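Local coordinates for protein Sodium/sialic acid symporter SiaT (PDB 5NV9) that couples the inward sodium gradient to the uptake of the sialic acid N-acetylneuraminic acid across the bacterial inner membrane, at residues A114-R119 with K429-G434; I139-V144 with W394-D399; G173-V178 with V258-V263; N408-L413 with A450-D455. One frame throughout, in Å; residues are numbered along the deposited sequence.

Contact 1 of 4, residues A114-R119 with K429-G434; sequences ARFDVR and KRANAG
Residues 115-119 and 429-434 run end to end in nearly the same direction, 17° apart, and come closest at the CA atoms of Phe116 and Ala433, 4.3 Å. Both lead into transmembrane helices of this LeuT-fold symporter on the cytoplasmic side, and each helix has an N-cap, Asp117 and Asn432. The Arg115 side chain binds a backbone carbonyl of the other segment. Its guanidinium meets Ala431 O end-on, with NH1 and NH2 both donating to that one oxygen, each at 3.0 Å. The oxygen lies near the guanidinium plane; both nitrogens sit above the carbonyl plane, on the same face. The arginine chain bends at chi2 (60°), and NE donates to Gly425 O. Arg115 CG lies over the centre of one face of the Phe116 ring. The ring's CE1 is 3.9 Å from Ala431 CB, and its CD1 is 3.5 Å from Asn432 C. Asp117 does more than cap its helix. OD1 accepts from Arg119 N, while OD2 takes Arg119 NE and NH2 in a salt bridge. Ala433 CB packs 3.6 Å from Asp117 OD2. One water donates to Asp117 OD1 at 2.7 Å and to Ala433 O at 3.0 Å.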
loop_
_atom_site.group_PDB
_atom_site.type_symbol
_atom_site.label_atom_id
_atom_site.label_comp_id
_atom_site.label_asym_id
_atom_site.label_seq_id
_atom_site.Cartn_x
_atom_site.Cartn_y
_atom_site.Cartn_z
ATOM N N ALA A 114 -14.817 7.132 -19.232
ATOM C CA ALA A 114 -16.114 6.558 -19.611
ATOM C C ALA A 114 -17.318 7.185 -18.904
ATOM O O ALA A 114 -18.357 7.336 -19.502
ATOM C CB ALA A 114 -16.120 5.056 -19.372
ATOM N N ARG A 115 -17.181 7.533 -17.616
ATOM C CA ARG A 115 -18.269 8.070 -16.800
ATOM C C ARG A 115 -18.403 9.577 -16.977
ATOM O O ARG A 115 -19.530 10.103 -16.967
ATOM C CB ARG A 115 -17.977 7.755 -15.309
ATOM C CG ARG A 115 -18.942 8.338 -14.309
ATOM C CD ARG A 115 -20.363 7.812 -14.581
ATOM N NE ARG A 115 -21.289 8.372 -13.636
ATOM C CZ ARG A 115 -21.868 9.554 -13.768
ATOM N NH1 ARG A 115 -21.641 10.276 -14.844
ATOM N NH2 ARG A 115 -22.678 10.007 -12.823
ATOM N N PHE A 116 -17.244 10.255 -17.078
ATOM C CA PHE A 116 -17.119 11.687 -17.099
ATOM C C PHE A 116 -16.407 12.148 -18.367
ATOM O O PHE A 116 -16.973 12.069 -19.503
ATOM C CB PHE A 116 -16.388 12.172 -15.816
ATOM C CG PHE A 116 -17.174 11.939 -14.546
ATOM C CD1 PHE A 116 -18.500 12.321 -14.455
ATOM C CD2 PHE A 116 -16.566 11.356 -13.419
ATOM C CE1 PHE A 116 -19.230 12.103 -13.280
ATOM C CE2 PHE A 116 -17.269 11.176 -12.256
ATOM C CZ PHE A 116 -18.612 11.530 -12.184
ATOM N N ASP A 117 -15.175 12.594 -18.254
ATOM C CA ASP A 117 -14.394 12.796 -19.494
ATOM C C ASP A 117 -12.890 12.643 -19.197
ATOM O O ASP A 117 -12.533 12.215 -18.097
ATOM C CB ASP A 117 -14.747 14.136 -20.139
ATOM C CG ASP A 117 -14.309 15.308 -19.320
ATOM O OD1 ASP A 117 -13.636 15.114 -18.301
ATOM O OD2 ASP A 117 -14.641 16.449 -19.700
ATOM N N VAL A 118 -12.041 12.988 -20.169
ATOM C CA VAL A 118 -10.631 12.826 -20.047
ATOM C C VAL A 118 -9.985 13.687 -18.960
ATOM O O VAL A 118 -8.914 13.340 -18.471
ATOM C CB VAL A 118 -9.949 13.047 -21.434
ATOM C CG1 VAL A 118 -9.877 14.516 -21.818
ATOM C CG2 VAL A 118 -8.594 12.396 -21.480
ATOM N N ARG A 119 -10.617 14.767 -18.525
ATOM C CA ARG A 119 -9.995 15.635 -17.516
ATOM C C ARG A 119 -9.974 14.934 -16.153
ATOM O O ARG A 119 -9.041 15.094 -15.365
ATOM C CB ARG A 119 -10.687 17.046 -17.460
ATOM C CG ARG A 119 -10.611 17.881 -18.754
ATOM C CD ARG A 119 -11.517 19.120 -18.711
ATOM N NE ARG A 119 -12.920 18.707 -18.697
ATOM C CZ ARG A 119 -13.974 19.498 -18.514
ATOM N NH1 ARG A 119 -13.814 20.795 -18.328
ATOM N NH2 ARG A 119 -15.197 18.983 -18.528
ATOM N N LYS A 429 -25.956 9.452 -10.071
ATOM C CA LYS A 429 -26.276 9.307 -11.503
ATOM C C LYS A 429 -26.254 10.647 -12.268
ATOM O O LYS A 429 -25.885 10.711 -13.441
ATOM C CB LYS A 429 -27.651 8.635 -11.671
ATOM C CG LYS A 429 -28.078 8.476 -13.136
ATOM C CD LYS A 429 -29.318 7.582 -13.314
ATOM C CE LYS A 429 -29.873 7.651 -14.752
ATOM N NZ LYS A 429 -29.062 6.843 -15.694
ATOM N N ARG A 430 -26.624 11.736 -11.628
ATOM C CA ARG A 430 -26.723 12.996 -12.360
ATOM C C ARG A 430 -25.404 13.738 -12.502
ATOM O O ARG A 430 -25.300 14.667 -13.285
ATOM C CB ARG A 430 -27.748 13.924 -11.736
ATOM C CG ARG A 430 -29.135 13.595 -12.225
ATOM C CD ARG A 430 -29.801 12.624 -11.269
ATOM N NE ARG A 430 -29.671 13.155 -9.915
ATOM C CZ ARG A 430 -28.914 12.639 -8.930
ATOM N NH1 ARG A 430 -28.248 11.518 -9.119
ATOM N NH2 ARG A 430 -28.846 13.266 -7.726
ATOM N N ALA A 431 -24.387 13.298 -11.776
ATOM C CA ALA A 431 -23.131 13.951 -11.872
ATOM C C ALA A 431 -22.662 13.816 -13.285
ATOM O O ALA A 431 -22.954 12.801 -13.934
ATOM C CB ALA A 431 -22.119 13.327 -10.909
ATOM N N ASN A 432 -21.885 14.807 -13.761
ATOM C CA ASN A 432 -21.474 14.830 -15.141
ATOM C C ASN A 432 -20.067 15.391 -15.220
ATOM O O ASN A 432 -19.478 15.747 -14.194
ATOM C CB ASN A 432 -22.523 15.665 -15.983
ATOM C CG ASN A 432 -22.849 17.019 -15.345
ATOM O OD1 ASN A 432 -21.936 17.757 -14.990
ATOM N ND2 ASN A 432 -24.162 17.360 -15.226
ATOM N N ALA A 433 -19.508 15.443 -16.423
ATOM C CA ALA A 433 -18.135 15.872 -16.611
ATOM C C ALA A 433 -17.795 17.200 -16.012
ATOM O O ALA A 433 -16.748 17.432 -15.377
ATOM C CB ALA A 433 -17.835 15.884 -18.075
ATOM N N GLY A 434 -18.682 18.155 -16.221
ATOM C CA GLY A 434 -18.429 19.450 -15.691
ATOM C C GLY A 434 -18.545 19.511 -14.191
ATOM O O GLY A 434 -17.742 20.132 -13.567
HETATM O O HOH W 1 -14.772 15.201 -15.898
#

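Contact 2 of 4, residues I139-V144 with W394-D399; sequences ITYLTV and WLVLSD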
loop_
_atom_site.group_PDB
_atom_site.type_symbol
_atom_site.label_atom_id
_atom_site.label_comp_id
_atom_site.label_asym_id
_atom_site.label_seq_id
_atom_site.Cartn_x
_atom_site.Cartn_y
_atom_site.Cartn_z
ATOM N N ILE A 139 8.920 3.795 1.203
ATOM C CA ILE A 139 8.953 2.415 1.643
ATOM C C ILE A 139 10.445 2.017 1.744
ATOM O O ILE A 139 10.850 1.331 2.644
ATOM C CB ILE A 139 8.200 1.457 0.715
ATOM C CG1 ILE A 139 6.698 1.520 1.010
ATOM C CG2 ILE A 139 8.663 0.029 0.941
ATOM C CD1 ILE A 139 5.845 0.838 -0.046
ATOM N N THR A 140 11.215 2.420 0.746
ATOM C CA THR A 140 12.628 2.099 0.655
ATOM C C THR A 140 13.456 2.796 1.762
ATOM O O THR A 140 14.290 2.182 2.425
ATOM C CB THR A 140 13.083 2.442 -0.765
ATOM O OG1 THR A 140 12.295 1.679 -1.673
ATOM C CG2 THR A 140 14.530 2.170 -0.956
ATOM N N TYR A 141 13.177 4.070 1.972
ATOM C CA TYR A 141 13.732 4.868 3.059
ATOM C C TYR A 141 13.519 4.276 4.431
ATOM O O TYR A 141 14.509 4.126 5.148
ATOM C CB TYR A 141 13.188 6.309 2.983
ATOM C CG TYR A 141 13.706 7.215 4.091
ATOM C CD1 TYR A 141 15.048 7.526 4.180
ATOM C CD2 TYR A 141 12.850 7.755 5.030
ATOM C CE1 TYR A 141 15.534 8.346 5.192
ATOM C CE2 TYR A 141 13.320 8.582 6.039
ATOM C CZ TYR A 141 14.668 8.870 6.110
ATOM O OH TYR A 141 15.156 9.694 7.099
ATOM N N LEU A 142 12.266 3.928 4.799
ATOM C CA LEU A 142 11.983 3.312 6.085
ATOM C C LEU A 142 12.709 1.969 6.284
ATOM O O LEU A 142 13.200 1.708 7.352
ATOM C CB LEU A 142 10.514 3.007 6.292
ATOM C CG LEU A 142 9.475 4.086 6.237
ATOM C CD1 LEU A 142 8.172 3.445 6.727
ATOM C CD2 LEU A 142 9.871 5.285 7.075
ATOM N N THR A 143 12.746 1.135 5.247
ATOM C CA THR A 143 13.388 -0.159 5.319
ATOM C C THR A 143 14.868 0.029 5.636
ATOM O O THR A 143 15.426 -0.677 6.481
ATOM C CB THR A 143 13.171 -0.925 3.978
ATOM O OG1 THR A 143 11.784 -0.901 3.640
ATOM C CG2 THR A 143 13.660 -2.348 3.999
ATOM N N VAL A 144 15.502 0.956 4.926
ATOM C CA VAL A 144 16.879 1.329 5.185
ATOM C C VAL A 144 17.066 1.881 6.624
ATOM O O VAL A 144 17.992 1.486 7.328
ATOM C CB VAL A 144 17.418 2.357 4.148
ATOM C CG1 VAL A 144 18.781 2.896 4.588
ATOM C CG2 VAL A 144 17.538 1.729 2.770
ATOM N N TRP A 394 18.318 10.211 -1.774
ATOM C CA TRP A 394 18.332 11.573 -1.281
ATOM C C TRP A 394 17.791 11.610 0.162
ATOM O O TRP A 394 18.392 12.231 1.051
ATOM C CB TRP A 394 17.592 12.466 -2.305
ATOM C CG TRP A 394 17.192 13.895 -1.964
ATOM C CD1 TRP A 394 17.657 14.682 -0.950
ATOM C CD2 TRP A 394 16.261 14.725 -2.714
ATOM N NE1 TRP A 394 17.060 15.931 -1.003
ATOM C CE2 TRP A 394 16.196 15.978 -2.067
ATOM C CE3 TRP A 394 15.476 14.516 -3.870
ATOM C CZ2 TRP A 394 15.377 17.012 -2.516
ATOM C CZ3 TRP A 394 14.658 15.555 -4.320
ATOM C CH2 TRP A 394 14.621 16.790 -3.642
ATOM N N LEU A 395 16.703 10.905 0.413
ATOM C CA LEU A 395 16.110 10.865 1.758
ATOM C C LEU A 395 17.064 10.298 2.802
ATOM O O LEU A 395 17.090 10.749 3.946
ATOM C CB LEU A 395 14.815 10.053 1.767
ATOM C CG LEU A 395 13.588 10.726 1.148
ATOM C CD1 LEU A 395 12.459 9.712 0.920
ATOM C CD2 LEU A 395 13.110 11.904 2.003
ATOM N N VAL A 396 17.844 9.306 2.385
ATOM C CA VAL A 396 18.793 8.639 3.244
ATOM C C VAL A 396 19.977 9.564 3.562
ATOM O O VAL A 396 20.196 9.904 4.734
ATOM C CB VAL A 396 19.244 7.280 2.639
ATOM C CG1 VAL A 396 20.380 6.687 3.434
ATOM C CG2 VAL A 396 18.089 6.297 2.631
ATOM N N LEU A 397 20.698 10.007 2.535
ATOM C CA LEU A 397 21.970 10.703 2.735
ATOM C C LEU A 397 21.846 12.145 3.258
ATOM O O LEU A 397 22.785 12.650 3.870
ATOM C CB LEU A 397 22.814 10.661 1.443
ATOM C CG LEU A 397 23.239 9.248 1.021
ATOM C CD1 LEU A 397 24.012 9.247 -0.284
ATOM C CD2 LEU A 397 24.041 8.544 2.117
ATOM N N SER A 398 20.704 12.796 3.052
ATOM C CA SER A 398 20.535 14.188 3.453
ATOM C C SER A 398 20.166 14.326 4.928
ATOM O O SER A 398 20.782 15.082 5.661
ATOM C CB SER A 398 19.443 14.832 2.617
ATOM O OG SER A 398 18.182 14.340 3.037
ATOM N N ASP A 399 19.130 13.617 5.348
ATOM C CA ASP A 399 18.660 13.662 6.734
ATOM C C ASP A 399 17.607 12.570 6.915
ATOM O O ASP A 399 17.790 11.446 6.420
ATOM C CB ASP A 399 18.110 15.060 7.109
ATOM C CG ASP A 399 17.560 15.843 5.895
ATOM O OD1 ASP A 399 17.069 15.198 4.948
ATOM O OD2 ASP A 399 17.619 17.098 5.872
#
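Tyr141 and Leu395 make the apolar centre. Leu395 CB lies over one face of the Tyr141 ring, 4.0 Å from its centroid and 29° off the ring normal, a CH-pi contact. The two side chains cross at about a right angle. The nearest ring atom to this CB is Tyr141 CD1, at 3.5 Å. Leu395 CD1 reaches back to Tyr141 CB, so the leucine touches both the ring and its stem.

Val396 meets the same ring differently. Its CG2 sits at the ring edge, in plane, 3.6 Å from Tyr141 CD1. The same methyl also touches Val144 CG1 at 4.0 Å, one turn further along helix 118-151. CG2 of Val396 therefore bridges two residues of that helix. Val144 also packs on Ile159 and Ile162 of helix 155-203, and Val396 on Pro155.

Further out the contact becomes polar. Tyr141 CG, anti to the backbone N (chi1 179°), is directed toward helix 370-398. Beyond it, CE1 passes 3.1 Å from Leu395 O. The hydroxyl then donates to Asp399 O at 3.2 Å, in the carbonyl plane and on a lone pair. Asp399 is poorly ordered, so this outer bond is less certain than the packing beneath it.

The axes of segments 139-144 and 394-398 approach to 9.7 Å at an angle of 40°. This is helix-helix packing near the periplasmic ends of two transmembrane helices of the LeuT fold, at the surface and with Tyr141 and Val144 packed against Leu395 and Val396.

Contact 3 of 4, residues G173-V178 with V258-V263; sequences GGIEGV and VQRYIV
Ile175 and Val178 of helix 155-203 touch the guanidinium of Arg260 from two directions. Ile175 CD1 lies over one face, 3.6 Å from Arg260 NH2. Val178 CG1 comes in at the edge, in the guanidinium plane, 3.4 Å from the same nitrogen. The contact is buried in the LeuT fold, beside the Na3 sodium site formed by Asp182, Ser342, Ser345 and Ser346. The side chain of Val178 is about 3 Å from a bound sodium ion. That of Arg260 is equally close to the side chains of Asp182 and Ser346, so its positive charge may influence the field at the site.

Ile175 also meets Gln259 tip to tip, with CD1 3.8 Å from Gln259 NE2. Its CG1, anti to the backbone N (chi1 -173°), is directed toward residues 259-263. This CG1 touches Val263 CG1 more loosely, at 4.3 Å.

The second shell fixes the polar groups. Arg260 NE bonds to Ser53 OG on helix 47-58, whose Val54 and Thr57 also touch the arginine. Gln259 OE1 is held by Ser350 OG, and its NE2 by Asn349 OD1 and Phe39 O. Helix 155-203 is kinked here: N of Ile175 and N of Glu176 make no bond to the turn before, while the Ile175 backbone bonds to that of Tyr38. Gly174 has positive phi (71°). Regular bonding resumes with Gly177 N to Gly173 O at 3.0 Å and Val178 N to Gly174 O at 3.1 Å.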
loop_
_atom_site.group_PDB
_atom_site.type_symbol
_atom_site.label_atom_id
_atom_site.label_comp_id
_atom_site.label_asym_id
_atom_site.label_seq_id
_atom_site.Cartn_x
_atom_site.Cartn_y
_atom_site.Cartn_z
ATOM N N GLY A 173 9.319 -9.753 -15.236
ATOM C CA GLY A 173 8.217 -10.667 -14.916
ATOM C C GLY A 173 6.788 -10.308 -15.206
ATOM O O GLY A 173 5.898 -11.204 -15.215
ATOM N N GLY A 174 6.534 -9.008 -15.418
ATOM C CA GLY A 174 5.191 -8.546 -15.726
ATOM C C GLY A 174 4.340 -8.660 -14.473
ATOM O O GLY A 174 4.873 -8.867 -13.411
ATOM N N ILE A 175 3.032 -8.452 -14.603
ATOM C CA ILE A 175 2.132 -8.488 -13.471
ATOM C C ILE A 175 2.055 -9.899 -12.902
ATOM O O ILE A 175 1.831 -10.053 -11.683
ATOM C CB ILE A 175 0.741 -8.007 -13.836
ATOM C CG1 ILE A 175 -0.113 -7.893 -12.564
ATOM C CG2 ILE A 175 0.079 -8.920 -14.915
ATOM C CD1 ILE A 175 0.438 -7.046 -11.438
ATOM N N GLU A 176 2.264 -10.935 -13.747
ATOM C CA GLU A 176 2.282 -12.319 -13.207
ATOM C C GLU A 176 3.472 -12.612 -12.282
ATOM O O GLU A 176 3.319 -13.174 -11.201
ATOM C CB GLU A 176 2.177 -13.359 -14.302
ATOM C CG GLU A 176 0.748 -13.508 -14.799
ATOM C CD GLU A 176 0.691 -14.293 -16.097
ATOM O OE1 GLU A 176 0.965 -13.676 -17.132
ATOM O OE2 GLU A 176 0.409 -15.514 -16.045
ATOM N N GLY A 177 4.647 -12.187 -12.703
ATOM C CA GLY A 177 5.769 -12.271 -11.834
ATOM C C GLY A 177 5.705 -11.423 -10.585
ATOM O O GLY A 177 6.245 -11.804 -9.553
ATOM N N VAL A 178 5.011 -10.286 -10.675
ATOM C CA VAL A 178 4.808 -9.427 -9.552
ATOM C C VAL A 178 3.825 -10.100 -8.575
ATOM O O VAL A 178 3.994 -10.057 -7.352
ATOM C CB VAL A 178 4.228 -8.072 -10.005
ATOM C CG1 VAL A 178 3.784 -7.316 -8.812
ATOM C CG2 VAL A 178 5.292 -7.252 -10.709
ATOM N N VAL A 258 -6.694 -2.168 -7.631
ATOM C CA VAL A 258 -7.735 -2.323 -8.620
ATOM C C VAL A 258 -7.280 -3.203 -9.760
ATOM O O VAL A 258 -8.036 -3.995 -10.301
ATOM C CB VAL A 258 -8.238 -0.940 -9.188
ATOM C CG1 VAL A 258 -9.215 -1.187 -10.303
ATOM C CG2 VAL A 258 -8.953 -0.143 -8.130
ATOM N N GLN A 259 -6.027 -3.084 -10.135
ATOM C CA GLN A 259 -5.435 -4.010 -11.121
ATOM C C GLN A 259 -5.614 -5.499 -10.809
ATOM O O GLN A 259 -5.776 -6.322 -11.726
ATOM C CB GLN A 259 -3.943 -3.704 -11.247
ATOM C CG GLN A 259 -3.402 -3.810 -12.652
ATOM C CD GLN A 259 -1.908 -3.596 -12.667
ATOM O OE1 GLN A 259 -1.407 -2.823 -11.840
ATOM N NE2 GLN A 259 -1.178 -4.298 -13.571
ATOM N N ARG A 260 -5.591 -5.868 -9.530
ATOM C CA ARG A 260 -5.808 -7.282 -9.160
ATOM C C ARG A 260 -7.232 -7.758 -9.386
ATOM O O ARG A 260 -7.460 -8.952 -9.407
ATOM C CB ARG A 260 -5.426 -7.559 -7.709
ATOM C CG ARG A 260 -3.974 -7.873 -7.496
ATOM C CD ARG A 260 -3.115 -6.644 -7.392
ATOM N NE ARG A 260 -1.692 -7.000 -7.356
ATOM C CZ ARG A 260 -0.711 -6.268 -7.890
ATOM N NH1 ARG A 260 -0.975 -5.122 -8.486
ATOM N NH2 ARG A 260 0.526 -6.711 -7.854
ATOM N N TYR A 261 -8.196 -6.847 -9.543
ATOM C CA TYR A 261 -9.571 -7.240 -9.797
ATOM C C TYR A 261 -9.813 -7.753 -11.216
ATOM O O TYR A 261 -10.835 -8.395 -11.460
ATOM C CB TYR A 261 -10.536 -6.060 -9.528
ATOM C CG TYR A 261 -10.459 -5.448 -8.092
ATOM C CD1 TYR A 261 -9.955 -6.155 -6.983
ATOM C CD2 TYR A 261 -10.918 -4.151 -7.872
ATOM C CE1 TYR A 261 -9.924 -5.570 -5.697
ATOM C CE2 TYR A 261 -10.923 -3.582 -6.599
ATOM C CZ TYR A 261 -10.411 -4.255 -5.517
ATOM O OH TYR A 261 -10.444 -3.569 -4.288
ATOM N N ILE A 262 -8.916 -7.431 -12.148
ATOM C CA ILE A 262 -9.094 -7.754 -13.568
ATOM C C ILE A 262 -8.130 -8.862 -14.073
ATOM O O ILE A 262 -8.178 -9.255 -15.240
ATOM C CB ILE A 262 -9.027 -6.459 -14.427
ATOM C CG1 ILE A 262 -7.741 -5.663 -14.241
ATOM C CG2 ILE A 262 -10.121 -5.492 -13.965
ATOM C CD1 ILE A 262 -6.650 -6.030 -15.193
ATOM N N VAL A 263 -7.243 -9.356 -13.209
ATOM C CA VAL A 263 -6.333 -10.437 -13.629
ATOM C C VAL A 263 -6.933 -11.830 -13.566
ATOM O O VAL A 263 -6.344 -12.798 -14.119
ATOM C CB VAL A 263 -5.009 -10.428 -12.822
ATOM C CG1 VAL A 263 -4.242 -9.163 -13.055
ATOM C CG2 VAL A 263 -5.222 -10.664 -11.350
#

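Contact 4 of 4, residues N408-L413 with A450-D455; sequences NSLIGL and ARYGSD
Arg451 lies across Leu413 at about a right angle, and its chain can be followed outward. Its CB meets both methyls of Leu413, CD1 at 3.8 Å and CD2 at 3.9 Å. CG also touches Leu413 CD1. Within its own segment, CG sits over the centre of the Tyr452 ring, 3.5 Å above the plane. The chain bends at chi2 (69°), and NE passes 4.0 Å from Ser409 OG. At the tip, NH2 is 3.6 Å from Ser409 OG. The guanidinium folds back over its neighbour, with Tyr452 CE1 above its centre. The two side chains thus lie against each other within their segment.

This is packing between two transmembrane helices of the LeuT fold: helix 405-412, the first part of the transmembrane span 404-427, and the periplasmic end of helix 433-452. Tyr461 of helix 459-475 touches both Leu413 and Arg451 and joins a third helix to the pair.

Tyr452 brings its hydroxyl to helix 405-412; the residue also touches a crystal neighbour, which may affect its placement. OH is 3.6 Å from Ser409 OG and 3.7 Å from Leu410 CA. Ser409 OG has weak hydrogen bonds to Asp405 O and Ala406 O in its own helix. Leu410 CD1 lies at the Tyr452 ring edge, near its plane, and the two side chains cross at about a right angle. Leu413 CD1 approaches the same ring obliquely, 4.1 Å from Tyr452 CE2.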
loop_
_atom_site.group_PDB
_atom_site.type_symbol
_atom_site.label_atom_id
_atom_site.label_comp_id
_atom_site.label_asym_id
_atom_site.label_seq_id
_atom_site.Cartn_x
_atom_site.Cartn_y
_atom_site.Cartn_z
ATOM N N ASN A 408 5.834 15.393 -1.567
ATOM C CA ASN A 408 5.185 14.180 -1.141
ATOM C C ASN A 408 3.878 14.455 -0.372
ATOM O O ASN A 408 2.801 13.908 -0.700
ATOM C CB ASN A 408 6.142 13.347 -0.300
ATOM C CG ASN A 408 5.418 12.300 0.492
ATOM O OD1 ASN A 408 5.031 11.257 -0.048
ATOM N ND2 ASN A 408 5.183 12.584 1.772
ATOM N N SER A 409 3.963 15.315 0.640
ATOM C CA SER A 409 2.781 15.630 1.420
ATOM C C SER A 409 1.731 16.322 0.522
ATOM O O SER A 409 0.536 16.048 0.647
ATOM C CB SER A 409 3.118 16.438 2.683
ATOM O OG SER A 409 3.289 17.800 2.398
ATOM N N LEU A 410 2.197 17.146 -0.419
ATOM C CA LEU A 410 1.336 17.844 -1.384
ATOM C C LEU A 410 0.549 16.895 -2.321
ATOM O O LEU A 410 -0.678 17.036 -2.478
ATOM C CB LEU A 410 2.194 18.792 -2.220
ATOM C CG LEU A 410 1.489 19.707 -3.194
ATOM C CD1 LEU A 410 0.380 20.448 -2.475
ATOM C CD2 LEU A 410 2.517 20.671 -3.771
ATOM N N ILE A 411 1.260 15.942 -2.939
ATOM C CA ILE A 411 0.641 14.964 -3.879
ATOM C C ILE A 411 -0.308 13.983 -3.135
ATOM O O ILE A 411 -1.368 13.588 -3.661
ATOM C CB ILE A 411 1.729 14.195 -4.674
ATOM C CG1 ILE A 411 1.091 13.240 -5.653
ATOM C CG2 ILE A 411 2.641 13.400 -3.766
ATOM C CD1 ILE A 411 0.118 13.964 -6.588
ATOM N N GLY A 412 0.085 13.624 -1.902
ATOM C CA GLY A 412 -0.735 12.832 -0.988
ATOM C C GLY A 412 -2.117 13.394 -0.769
ATOM O O GLY A 412 -3.090 12.650 -0.663
ATOM N N LEU A 413 -2.216 14.716 -0.708
ATOM C CA LEU A 413 -3.499 15.333 -0.556
ATOM C C LEU A 413 -4.457 15.055 -1.741
ATOM O O LEU A 413 -5.686 15.184 -1.578
ATOM C CB LEU A 413 -3.323 16.825 -0.418
ATOM C CG LEU A 413 -2.535 17.345 0.791
ATOM C CD1 LEU A 413 -2.311 18.856 0.638
ATOM C CD2 LEU A 413 -3.306 17.017 2.044
ATOM N N ALA A 450 -6.999 22.753 4.564
ATOM C CA ALA A 450 -6.914 21.813 5.723
ATOM C C ALA A 450 -5.483 21.592 6.165
ATOM O O ALA A 450 -5.170 21.706 7.349
ATOM C CB ALA A 450 -7.529 20.453 5.401
ATOM N N ARG A 451 -4.628 21.324 5.182
ATOM C CA ARG A 451 -3.287 20.869 5.409
ATOM C C ARG A 451 -2.400 22.016 5.801
ATOM O O ARG A 451 -1.628 21.863 6.738
ATOM C CB ARG A 451 -2.710 20.196 4.156
ATOM C CG ARG A 451 -1.207 19.996 4.143
ATOM C CD ARG A 451 -0.800 18.954 5.173
ATOM N NE ARG A 451 0.634 18.840 5.136
ATOM C CZ ARG A 451 1.475 19.698 5.698
ATOM N NH1 ARG A 451 1.022 20.719 6.427
ATOM N NH2 ARG A 451 2.786 19.525 5.552
ATOM N N TYR A 452 -2.518 23.160 5.103
ATOM C CA TYR A 452 -1.585 24.268 5.276
ATOM C C TYR A 452 -2.135 25.452 6.084
ATOM O O TYR A 452 -1.363 26.261 6.603
ATOM C CB TYR A 452 -1.051 24.734 3.928
ATOM C CG TYR A 452 -0.313 23.688 3.159
ATOM C CD1 TYR A 452 0.884 23.124 3.648
ATOM C CD2 TYR A 452 -0.793 23.227 1.935
ATOM C CE1 TYR A 452 1.546 22.096 2.945
ATOM C CE2 TYR A 452 -0.113 22.231 1.207
ATOM C CZ TYR A 452 1.064 21.674 1.713
ATOM O OH TYR A 452 1.727 20.669 1.000
ATOM N N GLY A 453 -3.446 25.542 6.263
ATOM C CA GLY A 453 -4.010 26.673 7.021
ATOM C C GLY A 453 -4.829 26.221 8.215
ATOM O O GLY A 453 -5.722 26.920 8.683
ATOM N N SER A 454 -4.618 25.013 8.681
ATOM C CA SER A 454 -5.348 24.606 9.889
ATOM C C SER A 454 -4.540 23.601 10.685
ATOM O O SER A 454 -3.512 23.086 10.215
ATOM C CB SER A 454 -6.705 24.005 9.536
ATOM O OG SER A 454 -6.591 22.634 9.199
ATOM N N ASP A 455 -5.060 23.291 11.862
ATOM C CA ASP A 455 -4.469 22.272 12.700
ATOM C C ASP A 455 -5.229 20.950 12.683
ATOM O O ASP A 455 -5.007 20.090 13.544
ATOM C CB ASP A 455 -4.384 22.809 14.114
ATOM C CG ASP A 455 -3.344 23.865 14.226
ATOM O OD1 ASP A 455 -2.243 23.708 13.616
ATOM O OD2 ASP A 455 -3.639 24.870 14.897
#

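In the fold
The four contacts lie at separate places in one LeuT-fold chain, and none touches another. Contacts 1 and 2 share helix 118-151, near its cytoplasmic start and further toward the periplasm, with centres 40 Å apart. Contacts 1 and 4 share helix 433-452 at its two ends, 26 Å between centres. Contact 3 borders the Na3 site, and its Arg260 side chain is about 12 Å from the bound sialic acid. Contact 2 is at a similar range, with the Tyr141 side chain about 13 Å from that ligand. Contacts 2 and 4 come within about 7 Å at their nearest atoms. Contacts 1 and 4 are away from the annotated sites.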